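Long-range contacts in 11S globulin beta subunit (Cucurbita maxima, PDB 2EVX), which serves as a seed storage reserve, a hexameric globulin whose subunits each consist of an acidic and a basic chain joined by a disulfide bond: residues Ile98-Cys103 against Ala141-Trp146; Leu76-Ser81 against Phe177-Arg182; Val356-Asn361 against Phe383-Arg388; Ala336-Val341 against Glu445-Ser450. One frame throughout, in Å; residues are numbered along the deposited sequence.

Contact 1 of 4, residues Ile98-Cys103 against Ala141-Trp146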
loop_
_atom_site.group_PDB
_atom_site.type_symbol
_atom_site.label_atom_id
_atom_site.label_comp_id
_atom_site.label_asym_id
_atom_site.label_seq_id
_atom_site.Cartn_x
_atom_site.Cartn_y
_atom_site.Cartn_z
ATOM N N ILE A 98 -10.379 -12.891 22.893
ATOM C CA ILE A 98 -10.085 -11.944 21.830
ATOM C C ILE A 98 -11.354 -11.313 21.279
ATOM O O ILE A 98 -12.041 -11.888 20.434
ATOM C CB ILE A 98 -9.292 -12.631 20.702
ATOM C CG1 ILE A 98 -9.137 -11.674 19.520
ATOM C CG2 ILE A 98 -9.958 -13.921 20.302
ATOM C CD1 ILE A 98 -8.154 -10.570 19.770
ATOM N N ALA A 99 -11.633 -10.108 21.773
ATOM C CA ALA A 99 -12.813 -9.313 21.425
ATOM C C ALA A 99 -13.246 -9.192 19.958
ATOM O O ALA A 99 -14.165 -9.888 19.518
ATOM C CB ALA A 99 -12.664 -7.913 22.024
ATOM N N ILE A 100 -12.594 -8.287 19.230
ATOM C CA ILE A 100 -12.891 -7.982 17.823
ATOM C C ILE A 100 -14.066 -7.005 17.738
ATOM O O ILE A 100 -15.204 -7.349 18.060
ATOM C CB ILE A 100 -13.222 -9.233 16.973
ATOM C CG1 ILE A 100 -11.997 -10.144 16.888
ATOM C CG2 ILE A 100 -13.645 -8.803 15.568
ATOM C CD1 ILE A 100 -12.123 -11.268 15.865
ATOM N N PRO A 101 -13.791 -5.769 17.295
ATOM C CA PRO A 101 -14.697 -4.630 17.116
ATOM C C PRO A 101 -16.074 -4.872 16.501
ATOM O O PRO A 101 -16.202 -5.480 15.433
ATOM C CB PRO A 101 -13.864 -3.670 16.276
ATOM C CG PRO A 101 -12.485 -3.907 16.802
ATOM C CD PRO A 101 -12.435 -5.415 16.834
ATOM N N GLY A 102 -17.095 -4.362 17.191
ATOM C CA GLY A 102 -18.468 -4.479 16.732
ATOM C C GLY A 102 -19.019 -5.886 16.722
ATOM O O GLY A 102 -20.178 -6.113 16.362
ATOM N N CYS A 103 -18.194 -6.841 17.120
ATOM C CA CYS A 103 -18.632 -8.217 17.132
ATOM C C CYS A 103 -19.331 -8.600 18.409
ATOM O O CYS A 103 -18.694 -8.810 19.442
ATOM C CB CYS A 103 -17.457 -9.146 16.887
ATOM S SG CYS A 103 -16.996 -9.173 15.133
ATOM N N ALA A 141 -4.878 -6.278 14.208
ATOM C CA ALA A 141 -4.397 -5.045 14.800
ATOM C C ALA A 141 -5.524 -4.331 15.546
ATOM O O ALA A 141 -6.693 -4.441 15.172
ATOM C CB ALA A 141 -3.828 -4.139 13.717
ATOM N N GLY A 142 -5.155 -3.606 16.603
ATOM C CA GLY A 142 -6.123 -2.853 17.388
ATOM C C GLY A 142 -7.107 -3.679 18.201
ATOM O O GLY A 142 -8.036 -3.139 18.804
ATOM N N VAL A 143 -6.901 -4.989 18.231
ATOM C CA VAL A 143 -7.781 -5.875 18.971
ATOM C C VAL A 143 -7.071 -6.358 20.248
ATOM O O VAL A 143 -5.961 -6.893 20.186
ATOM C CB VAL A 143 -8.179 -7.082 18.081
ATOM C CG1 VAL A 143 -9.251 -7.890 18.741
ATOM C CG2 VAL A 143 -8.658 -6.589 16.728
ATOM N N SER A 144 -7.695 -6.168 21.409
ATOM C CA SER A 144 -7.055 -6.602 22.644
ATOM C C SER A 144 -7.323 -8.079 22.865
ATOM O O SER A 144 -8.315 -8.619 22.379
ATOM C CB SER A 144 -7.549 -5.795 23.852
ATOM O OG SER A 144 -8.846 -6.195 24.242
ATOM N N HIS A 145 -6.417 -8.719 23.595
ATOM C CA HIS A 145 -6.516 -10.133 23.889
ATOM C C HIS A 145 -5.690 -10.464 25.122
ATOM O O HIS A 145 -4.799 -9.705 25.522
ATOM C CB HIS A 145 -6.001 -10.968 22.708
ATOM C CG HIS A 145 -4.519 -10.879 22.499
ATOM N ND1 HIS A 145 -3.714 -11.993 22.392
ATOM C CD2 HIS A 145 -3.694 -9.808 22.388
ATOM C CE1 HIS A 145 -2.458 -11.613 22.227
ATOM N NE2 HIS A 145 -2.418 -10.293 22.221
ATOM N N TRP A 146 -6.009 -11.596 25.736
ATOM C CA TRP A 146 -5.282 -12.062 26.899
ATOM C C TRP A 146 -5.147 -13.568 26.779
ATOM O O TRP A 146 -5.871 -14.215 26.015
ATOM C CB TRP A 146 -5.994 -11.683 28.205
ATOM C CG TRP A 146 -7.439 -12.049 28.267
ATOM C CD1 TRP A 146 -8.494 -11.289 27.849
ATOM C CD2 TRP A 146 -8.000 -13.271 28.772
ATOM N NE1 TRP A 146 -9.677 -11.960 28.062
ATOM C CE2 TRP A 146 -9.402 -13.179 28.624
ATOM C CE3 TRP A 146 -7.456 -14.429 29.333
ATOM C CZ2 TRP A 146 -10.269 -14.211 29.016
ATOM C CZ3 TRP A 146 -8.321 -15.453 29.724
ATOM C CH2 TRP A 146 -9.713 -15.333 29.561
#
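Val143 points its side chain at the 98-103 loop and is met there by three residues, each from its own direction. Ile98 crosses it at about a right angle. With CG1 of Ile98 anti to the backbone N (chi1 173°), the CD1 methyl is carried toward segment 141-146, into the angle between Val143 and His145. CD1 lies 3.7 Å from CB of His145. Its separation from Val143 CG1 is modelled too short to be trusted, so only the neighbourhood of these two methyls is secure. The imidazole of His145 takes no share in this, because its ring leads away from Ile98. The two methyls of Val143 divide the remaining work. CG1 sits 3.4 Å from the backbone N of Ile100 and 4.0 Å from CG1 of the same residue, although the Ile100 side chain as a whole starts out away from Val143. CG2 meets the pyrrolidine ring of Pro101, with CD 4.0 Å off. All this happens where strand 93-98 of the N-terminal cupin barrel ends and the chain enters a type II beta turn, Ile100 to Cys103, closed by Cys103 N to Ile100 O at 3.2 Å. Cys103, the last residue of the turn, forms the disulfide to Cys282 that links the acidic and basic chains. On the other segment, the hydroxyl of Ser144 turns from the apolar group and is hydrogen-bonded to Gln416 of the second subunit, though its carbonyl O stays beside Ile98 CD1; Ala99 packs on that same glutamine.

Contact 2 of 4, residues Leu76-Ser81 against Phe177-Arg182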
loop_
_atom_site.group_PDB
_atom_site.type_symbol
_atom_site.label_atom_id
_atom_site.label_comp_id
_atom_site.label_asym_id
_atom_site.label_seq_id
_atom_site.Cartn_x
_atom_site.Cartn_y
_atom_site.Cartn_z
ATOM N N LEU A 76 -1.633 -13.463 30.994
ATOM C CA LEU A 76 -0.995 -12.395 30.237
ATOM C C LEU A 76 -2.067 -11.335 30.054
ATOM O O LEU A 76 -2.961 -11.487 29.231
ATOM C CB LEU A 76 -0.515 -12.904 28.870
ATOM C CG LEU A 76 -0.205 -11.829 27.813
ATOM C CD1 LEU A 76 0.754 -10.786 28.364
ATOM C CD2 LEU A 76 0.371 -12.488 26.579
ATOM N N LEU A 77 -1.981 -10.277 30.848
ATOM C CA LEU A 77 -2.943 -9.188 30.803
ATOM C C LEU A 77 -3.287 -8.792 29.380
ATOM O O LEU A 77 -2.468 -8.942 28.462
ATOM C CB LEU A 77 -2.397 -7.979 31.554
ATOM C CG LEU A 77 -2.112 -8.265 33.029
ATOM C CD1 LEU A 77 -1.594 -7.016 33.726
ATOM C CD2 LEU A 77 -3.400 -8.733 33.682
ATOM N N PRO A 78 -4.511 -8.274 29.178
ATOM C CA PRO A 78 -5.011 -7.844 27.870
ATOM C C PRO A 78 -4.458 -6.522 27.358
ATOM O O PRO A 78 -4.358 -5.540 28.090
ATOM C CB PRO A 78 -6.515 -7.783 28.090
ATOM C CG PRO A 78 -6.611 -7.304 29.491
ATOM C CD PRO A 78 -5.557 -8.137 30.205
ATOM N N GLY A 79 -4.101 -6.516 26.081
ATOM C CA GLY A 79 -3.587 -5.316 25.454
ATOM C C GLY A 79 -3.776 -5.428 23.956
ATOM O O GLY A 79 -4.056 -6.516 23.451
ATOM N N PHE A 80 -3.657 -4.313 23.240
ATOM C CA PHE A 80 -3.786 -4.341 21.787
ATOM C C PHE A 80 -2.568 -3.670 21.145
ATOM O O PHE A 80 -1.899 -2.859 21.783
ATOM C CB PHE A 80 -5.094 -3.667 21.333
ATOM C CG PHE A 80 -5.328 -2.303 21.924
ATOM C CD1 PHE A 80 -5.780 -2.162 23.236
ATOM C CD2 PHE A 80 -5.101 -1.155 21.168
ATOM C CE1 PHE A 80 -6.000 -0.890 23.785
ATOM C CE2 PHE A 80 -5.316 0.110 21.704
ATOM C CZ PHE A 80 -5.765 0.246 23.010
ATOM N N SER A 81 -2.276 -4.026 19.897
ATOM C CA SER A 81 -1.132 -3.468 19.176
ATOM C C SER A 81 -1.560 -2.773 17.897
ATOM O O SER A 81 -2.690 -2.955 17.414
ATOM C CB SER A 81 -0.143 -4.564 18.797
ATOM O OG SER A 81 0.021 -5.475 19.859
ATOM N N PHE A 177 -0.670 -1.584 23.660
ATOM C CA PHE A 177 -1.436 -0.767 24.599
ATOM C C PHE A 177 -2.121 -1.710 25.603
ATOM O O PHE A 177 -3.082 -2.414 25.258
ATOM C CB PHE A 177 -2.510 0.056 23.861
ATOM C CG PHE A 177 -1.965 1.063 22.874
ATOM C CD1 PHE A 177 -1.290 0.652 21.729
ATOM C CD2 PHE A 177 -2.157 2.424 23.078
ATOM C CE1 PHE A 177 -0.815 1.580 20.798
ATOM C CE2 PHE A 177 -1.684 3.366 22.150
ATOM C CZ PHE A 177 -1.012 2.937 21.008
ATOM N N TYR A 178 -1.626 -1.719 26.838
ATOM C CA TYR A 178 -2.171 -2.575 27.887
ATOM C C TYR A 178 -3.340 -1.933 28.625
ATOM O O TYR A 178 -3.377 -0.713 28.807
ATOM C CB TYR A 178 -1.070 -2.948 28.885
ATOM C CG TYR A 178 -0.164 -4.057 28.407
ATOM C CD1 TYR A 178 1.001 -3.789 27.675
ATOM C CD2 TYR A 178 -0.498 -5.383 28.653
ATOM C CE1 TYR A 178 1.806 -4.830 27.199
ATOM C CE2 TYR A 178 0.286 -6.426 28.185
ATOM C CZ TYR A 178 1.435 -6.152 27.460
ATOM O OH TYR A 178 2.172 -7.228 27.004
ATOM N N LEU A 179 -4.289 -2.761 29.055
ATOM C CA LEU A 179 -5.470 -2.269 29.761
ATOM C C LEU A 179 -5.320 -2.249 31.284
ATOM O O LEU A 179 -5.957 -1.438 31.977
ATOM C CB LEU A 179 -6.697 -3.098 29.374
ATOM C CG LEU A 179 -7.125 -3.053 27.905
ATOM C CD1 LEU A 179 -8.501 -3.668 27.752
ATOM C CD2 LEU A 179 -7.162 -1.627 27.432
ATOM N N ALA A 180 -4.473 -3.140 31.800
ATOM C CA ALA A 180 -4.233 -3.231 33.236
ATOM C C ALA A 180 -2.767 -3.493 33.529
ATOM O O ALA A 180 -2.017 -3.925 32.656
ATOM C CB ALA A 180 -5.092 -4.346 33.850
ATOM N N GLY A 181 -2.370 -3.232 34.773
ATOM C CA GLY A 181 -0.994 -3.450 35.184
ATOM C C GLY A 181 -0.093 -2.263 34.921
ATOM O O GLY A 181 -0.567 -1.183 34.573
ATOM N N ARG A 182 1.209 -2.473 35.095
ATOM C CA ARG A 182 2.228 -1.442 34.876
ATOM C C ARG A 182 3.454 -2.183 34.317
ATOM O O ARG A 182 4.408 -2.467 35.030
ATOM C CB ARG A 182 2.535 -0.741 36.210
ATOM C CG ARG A 182 3.338 0.540 36.109
ATOM C CD ARG A 182 4.814 0.247 36.266
ATOM N NE ARG A 182 5.118 -0.248 37.610
ATOM C CZ ARG A 182 6.258 -0.841 37.959
ATOM N NH1 ARG A 182 6.429 -1.246 39.208
ATOM N NH2 ARG A 182 7.222 -1.038 37.061
#
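Phe80 and Phe177 face one another as an antiparallel hydrogen-bonded pair in the N-terminal cupin barrel, where strand 74-81 takes strand 176-178 as a neighbour. This end is tight. Backbone bonds run both ways between the two residues, and next to them Gly79 and Tyr178 form a non-hydrogen-bonded pair with CA atoms 3.9 Å apart, an approach made easy by the lack of a side chain on Gly79. The phenyl rings are nearly parallel, planes 11° apart, yet slid so far that they barely overlap. One face of the Phe80 ring is covered instead by CB of Phe177, 3.5 Å from the ring centroid, a CH-pi contact, while CD2 of Leu179 closes on the edge of the same ring. Tyr339 of the second subunit also stacks with Phe80.

Toward Ala180 the two segments part: its CA stands 6.6 Å from that of Leu77, and side chains replace the backbone ladder. Leu77 reaches over with CD1 to the CA of Gly181, 3.9 Å away, and Leu76 CD1 comes to the edge of the Tyr178 ring, whose hydroxyl is hydrogen-bonded to Lys176. Arg182, poorly ordered and partly exposed, turns away. The last backbone link before the gap widens is Leu179 N to Pro78 O, 2.9 Å long with an N-H...O angle of 162°.

Contact 3 of 4, residues Val356-Asn361 against Phe383-Arg388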
loop_
_atom_site.group_PDB
_atom_site.type_symbol
_atom_site.label_atom_id
_atom_site.label_comp_id
_atom_site.label_asym_id
_atom_site.label_seq_id
_atom_site.Cartn_x
_atom_site.Cartn_y
_atom_site.Cartn_z
ATOM N N VAL A 356 21.698 -24.126 7.255
ATOM C CA VAL A 356 20.898 -23.392 6.283
ATOM C C VAL A 356 21.749 -22.457 5.429
ATOM O O VAL A 356 22.610 -21.756 5.952
ATOM C CB VAL A 356 19.830 -22.544 7.001
ATOM C CG1 VAL A 356 18.932 -21.867 5.989
ATOM C CG2 VAL A 356 19.021 -23.419 7.949
ATOM N N GLN A 357 21.508 -22.445 4.118
ATOM C CA GLN A 357 22.242 -21.565 3.220
ATOM C C GLN A 357 21.310 -20.684 2.396
ATOM O O GLN A 357 20.419 -21.177 1.713
ATOM C CB GLN A 357 23.117 -22.358 2.250
ATOM C CG GLN A 357 24.320 -23.035 2.860
ATOM C CD GLN A 357 25.440 -23.228 1.844
ATOM O OE1 GLN A 357 25.240 -23.809 0.777
ATOM N NE2 GLN A 357 26.628 -22.730 2.174
ATOM N N VAL A 358 21.528 -19.376 2.449
ATOM C CA VAL A 358 20.716 -18.444 1.683
ATOM C C VAL A 358 21.631 -17.750 0.688
ATOM O O VAL A 358 22.766 -17.441 1.010
ATOM C CB VAL A 358 20.068 -17.395 2.594
ATOM C CG1 VAL A 358 19.173 -16.491 1.779
ATOM C CG2 VAL A 358 19.271 -18.082 3.688
ATOM N N VAL A 359 21.135 -17.528 -0.521
ATOM C CA VAL A 359 21.898 -16.876 -1.577
ATOM C C VAL A 359 21.068 -15.717 -2.136
ATOM O O VAL A 359 19.839 -15.809 -2.216
ATOM C CB VAL A 359 22.214 -17.866 -2.730
ATOM C CG1 VAL A 359 22.871 -17.135 -3.881
ATOM C CG2 VAL A 359 23.127 -18.979 -2.231
ATOM N N ASP A 360 21.732 -14.630 -2.521
ATOM C CA ASP A 360 21.022 -13.477 -3.058
ATOM C C ASP A 360 21.069 -13.409 -4.587
ATOM O O ASP A 360 21.522 -14.347 -5.240
ATOM C CB ASP A 360 21.543 -12.173 -2.411
ATOM C CG ASP A 360 22.991 -11.829 -2.793
ATOM O OD1 ASP A 360 23.573 -10.938 -2.134
ATOM O OD2 ASP A 360 23.544 -12.422 -3.744
ATOM N N ASN A 361 20.586 -12.304 -5.148
ATOM C CA ASN A 361 20.546 -12.117 -6.595
ATOM C C ASN A 361 21.928 -11.935 -7.227
ATOM O O ASN A 361 22.058 -11.917 -8.456
ATOM C CB ASN A 361 19.652 -10.926 -6.928
ATOM C CG ASN A 361 20.089 -9.661 -6.221
ATOM O OD1 ASN A 361 20.675 -8.771 -6.834
ATOM N ND2 ASN A 361 19.819 -9.581 -4.922
ATOM N N PHE A 383 14.998 -14.713 -2.138
ATOM C CA PHE A 383 16.298 -15.297 -1.843
ATOM C C PHE A 383 16.206 -16.809 -1.880
ATOM O O PHE A 383 15.324 -17.396 -1.263
ATOM C CB PHE A 383 16.807 -14.854 -0.470
ATOM C CG PHE A 383 17.323 -13.447 -0.439
ATOM C CD1 PHE A 383 18.388 -13.107 0.392
ATOM C CD2 PHE A 383 16.766 -12.467 -1.253
ATOM C CE1 PHE A 383 18.896 -11.814 0.411
ATOM C CE2 PHE A 383 17.262 -11.176 -1.246
ATOM C CZ PHE A 383 18.335 -10.845 -0.411
ATOM N N VAL A 384 17.108 -17.444 -2.615
ATOM C CA VAL A 384 17.074 -18.889 -2.706
ATOM C C VAL A 384 17.614 -19.422 -1.400
ATOM O O VAL A 384 18.469 -18.797 -0.778
ATOM C CB VAL A 384 17.921 -19.403 -3.886
ATOM C CG1 VAL A 384 17.715 -20.894 -4.053
ATOM C CG2 VAL A 384 17.535 -18.673 -5.168
ATOM N N VAL A 385 17.104 -20.569 -0.976
ATOM C CA VAL A 385 17.524 -21.167 0.286
ATOM C C VAL A 385 17.526 -22.691 0.207
ATOM O O VAL A 385 16.892 -23.292 -0.667
ATOM C CB VAL A 385 16.601 -20.688 1.455
ATOM C CG1 VAL A 385 15.161 -20.904 1.087
ATOM C CG2 VAL A 385 16.920 -21.432 2.740
ATOM N N ILE A 386 18.266 -23.300 1.127
ATOM C CA ILE A 386 18.414 -24.743 1.222
ATOM C C ILE A 386 18.565 -25.085 2.689
ATOM O O ILE A 386 19.272 -24.396 3.420
ATOM C CB ILE A 386 19.668 -25.219 0.467
ATOM C CG1 ILE A 386 19.408 -25.152 -1.044
ATOM C CG2 ILE A 386 20.074 -26.612 0.944
ATOM C CD1 ILE A 386 20.540 -25.661 -1.901
ATOM N N LYS A 387 17.894 -26.141 3.127
ATOM C CA LYS A 387 17.980 -26.531 4.524
ATOM C C LYS A 387 18.263 -28.006 4.709
ATOM O O LYS A 387 17.765 -28.853 3.966
ATOM C CB LYS A 387 16.695 -26.142 5.262
ATOM C CG LYS A 387 16.623 -24.655 5.587
ATOM C CD LYS A 387 15.307 -24.246 6.256
ATOM C CE LYS A 387 14.176 -24.062 5.246
ATOM N NZ LYS A 387 13.001 -23.380 5.857
ATOM N N ARG A 388 19.083 -28.299 5.707
ATOM C CA ARG A 388 19.444 -29.666 6.018
ATOM C C ARG A 388 19.527 -29.846 7.520
ATOM O O ARG A 388 20.350 -29.221 8.189
ATOM C CB ARG A 388 20.778 -30.016 5.376
ATOM C CG ARG A 388 21.679 -30.857 6.251
ATOM C CD ARG A 388 22.530 -31.733 5.392
ATOM N NE ARG A 388 21.713 -32.760 4.760
ATOM C CZ ARG A 388 22.079 -33.437 3.679
ATOM N NH1 ARG A 388 23.251 -33.183 3.110
ATOM N NH2 ARG A 388 21.283 -34.379 3.183
#
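Two neighbouring strands of the C-terminal cupin barrel, 356-359 and 384-388, pair antiparallel here, their axes 4.8 Å apart at closest and 171° from one another in direction. Gln357 with Ile386 and Val359 with Val384 are the hydrogen-bonded pairs. Gln357 N reaches Ile386 O at 3.0 Å, whereas in the Val359-Val384 pair the bond from Val384 N to Val359 O is weak. Val356, Val358, Val385 and Lys387 share the face turned to the inside of the barrel, toward Leu377 and Ile379 of the other sheet; the opposite face, with Gln357 and Ile386, meets the third subunit, where Gln357 OE1 accepts from Ala214 N. On the inner face Val356 and Lys387 lie side by side, CG2 of the valine 3.6 Å from CG of the lysine. The lysine chain then bends at chi3 (-81°) and leads its amine away to the bound magnesium ion, with Trp396 as a cation-pi partner. At the far end Phe383 is held from two directions: Asp360 CB lies over a ring face, 4.2 Å from the centroid, and Val358 CG1 touches the ring edge.

Contact 4 of 4, residues Ala336-Val341 against Glu445-Ser450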
loop_
_atom_site.group_PDB
_atom_site.type_symbol
_atom_site.label_atom_id
_atom_site.label_comp_id
_atom_site.label_asym_id
_atom_site.label_seq_id
_atom_site.Cartn_x
_atom_site.Cartn_y
_atom_site.Cartn_z
ATOM N N ALA A 336 14.513 -28.967 -0.265
ATOM C CA ALA A 336 15.096 -28.620 -1.555
ATOM C C ALA A 336 15.261 -27.122 -1.767
ATOM O O ALA A 336 14.558 -26.322 -1.161
ATOM C CB ALA A 336 14.243 -29.205 -2.679
ATOM N N PRO A 337 16.210 -26.724 -2.632
ATOM C CA PRO A 337 16.414 -25.297 -2.886
ATOM C C PRO A 337 15.128 -24.654 -3.379
ATOM O O PRO A 337 14.363 -25.254 -4.131
ATOM C CB PRO A 337 17.531 -25.280 -3.932
ATOM C CG PRO A 337 17.474 -26.633 -4.541
ATOM C CD PRO A 337 17.200 -27.521 -3.371
ATOM N N HIS A 338 14.898 -23.420 -2.952
ATOM C CA HIS A 338 13.685 -22.726 -3.336
ATOM C C HIS A 338 13.702 -21.291 -2.820
ATOM O O HIS A 338 14.556 -20.905 -2.022
ATOM C CB HIS A 338 12.485 -23.431 -2.714
ATOM C CG HIS A 338 12.460 -23.339 -1.223
ATOM N ND1 HIS A 338 13.319 -24.057 -0.421
ATOM C CD2 HIS A 338 11.714 -22.578 -0.386
ATOM C CE1 HIS A 338 13.104 -23.747 0.845
ATOM N NE2 HIS A 338 12.134 -22.851 0.894
ATOM N N TYR A 339 12.730 -20.514 -3.273
ATOM C CA TYR A 339 12.587 -19.146 -2.843
ATOM C C TYR A 339 11.082 -18.866 -2.852
ATOM O O TYR A 339 10.322 -19.542 -3.545
ATOM C CB TYR A 339 13.316 -18.206 -3.801
ATOM C CG TYR A 339 12.746 -18.209 -5.200
ATOM C CD1 TYR A 339 13.087 -19.202 -6.123
ATOM C CD2 TYR A 339 11.853 -17.215 -5.600
ATOM C CE1 TYR A 339 12.556 -19.195 -7.411
ATOM C CE2 TYR A 339 11.317 -17.201 -6.870
ATOM C CZ TYR A 339 11.670 -18.184 -7.776
ATOM O OH TYR A 339 11.146 -18.126 -9.049
ATOM N N THR A 340 10.648 -17.901 -2.052
ATOM C CA THR A 340 9.244 -17.550 -2.013
ATOM C C THR A 340 9.127 -16.289 -2.836
ATOM O O THR A 340 9.818 -15.301 -2.582
ATOM C CB THR A 340 8.781 -17.259 -0.601
ATOM O OG1 THR A 340 9.015 -18.410 0.223
ATOM C CG2 THR A 340 7.310 -16.900 -0.610
ATOM N N VAL A 341 8.231 -16.319 -3.809
ATOM C CA VAL A 341 8.062 -15.196 -4.705
ATOM C C VAL A 341 7.296 -14.005 -4.174
ATOM O O VAL A 341 7.550 -12.882 -4.600
ATOM C CB VAL A 341 7.400 -15.648 -6.030
ATOM C CG1 VAL A 341 7.230 -17.164 -6.044
ATOM C CG2 VAL A 341 6.071 -14.963 -6.222
ATOM N N GLU A 445 11.945 -36.570 -5.766
ATOM C CA GLU A 445 11.101 -35.976 -4.743
ATOM C C GLU A 445 10.576 -34.559 -4.965
ATOM O O GLU A 445 10.717 -33.987 -6.049
ATOM C CB GLU A 445 11.807 -36.091 -3.394
ATOM C CG GLU A 445 12.153 -37.539 -3.061
ATOM C CD GLU A 445 12.486 -37.749 -1.600
ATOM O OE1 GLU A 445 12.664 -38.916 -1.194
ATOM O OE2 GLU A 445 12.566 -36.750 -0.857
ATOM N N MET A 446 9.949 -34.019 -3.923
ATOM C CA MET A 446 9.347 -32.692 -3.964
ATOM C C MET A 446 9.995 -31.650 -3.057
ATOM O O MET A 446 11.213 -31.476 -3.068
ATOM C CB MET A 446 7.870 -32.814 -3.620
ATOM C CG MET A 446 7.028 -33.187 -4.802
ATOM S SD MET A 446 7.155 -31.850 -5.985
ATOM C CE MET A 446 6.513 -30.487 -4.936
ATOM N N ARG A 447 9.164 -30.944 -2.295
ATOM C CA ARG A 447 9.635 -29.924 -1.369
ATOM C C ARG A 447 10.688 -30.515 -0.450
ATOM O O ARG A 447 11.867 -30.178 -0.554
ATOM C CB ARG A 447 8.472 -29.402 -0.533
ATOM C CG ARG A 447 7.934 -28.066 -0.973
ATOM C CD ARG A 447 8.431 -26.985 -0.041
ATOM N NE ARG A 447 7.327 -26.218 0.521
ATOM C CZ ARG A 447 7.478 -25.196 1.361
ATOM N NH1 ARG A 447 8.702 -24.815 1.740
ATOM N NH2 ARG A 447 6.406 -24.554 1.818
ATOM N N VAL A 448 10.273 -31.397 0.453
ATOM C CA VAL A 448 11.234 -32.005 1.350
ATOM C C VAL A 448 11.852 -33.235 0.702
ATOM O O VAL A 448 11.187 -33.978 -0.023
ATOM C CB VAL A 448 10.607 -32.380 2.713
ATOM C CG1 VAL A 448 9.246 -31.736 2.851
ATOM C CG2 VAL A 448 10.556 -33.877 2.886
ATOM N N LEU A 449 13.142 -33.426 0.958
ATOM C CA LEU A 449 13.887 -34.546 0.409
ATOM C C LEU A 449 14.301 -35.498 1.522
ATOM O O LEU A 449 14.846 -35.086 2.545
ATOM C CB LEU A 449 15.128 -34.037 -0.328
ATOM C CG LEU A 449 14.876 -32.918 -1.345
ATOM C CD1 LEU A 449 16.157 -32.608 -2.088
ATOM C CD2 LEU A 449 13.798 -33.328 -2.326
ATOM N N SER A 450 14.022 -36.779 1.325
ATOM C CA SER A 450 14.378 -37.790 2.307
ATOM C C SER A 450 15.874 -38.041 2.188
ATOM O O SER A 450 16.411 -38.086 1.083
ATOM C CB SER A 450 13.597 -39.079 2.037
ATOM O OG SER A 450 13.758 -39.512 0.696
#
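Two bends in Arg447, at chi2 (-103°) and chi3 (-125°), fold its chain back so that a side chain starting away from strand 334-340 ends beside His338. The histidine does its part with CG set between its own backbone N and carbonyl carbon (chi1 66°). His338 NE2 and Arg447 NH1 stop 4.0 Å apart without bonding, the imidazole and guanidinium planes steeply inclined to each other. The ring is fixed from behind: ND1 donates to Ala336 O at 2.7 Å, which turns NE2 toward the arginine. A positive guanidinium so near would probably disfavour a second proton on the ring. Arg447 has its own counter-charge, since NH2 forms a salt bridge with Glu325.

One backbone bond joins the two segments, Ala336 N to Arg447 O, 2.9 Å and fairly straight. Ala336 is thus gripped through both its polar backbone atoms, N by the arginine carbonyl and O by the imidazole. Its CB points into the other segment, 3.8 Å from Met446 O and 3.9 Å from CD1 of Leu449, whose side chain closes over the alanine. Leu449 also packs on Glu220 of the third subunit. The Ala336 N to Arg447 O bond and the leucine together lay short strand 448-449 against strand 334-340 of the C-terminal cupin barrel, and Arg447, immediately before the short strand, reaches a magnesium site to which Lys387 also contributes.

In the fold
The four contacts fall into two pairs, one in each cupin barrel. Contacts 1 and 2, with centres 12 Å apart, are joined by strand 74-81 lying beside 145-149: His145 N meets Gly79 O at 3.2 Å. Contacts 3 and 4, 11 Å apart, are linked likewise, with Val385 N 2.8 Å from His338 O, and each supplies one magnesium-site residue, the side chains of Lys387 and Arg447 standing about 6 Å apart. Within a chain the pairs are remote, centres 37 to 41 Å apart on opposite sides of the chain's centre. The trimer brings them together: Tyr339 from contact 4 of the second subunit meets Phe80 of contact 2 and Gly142 of contact 1, head to tail.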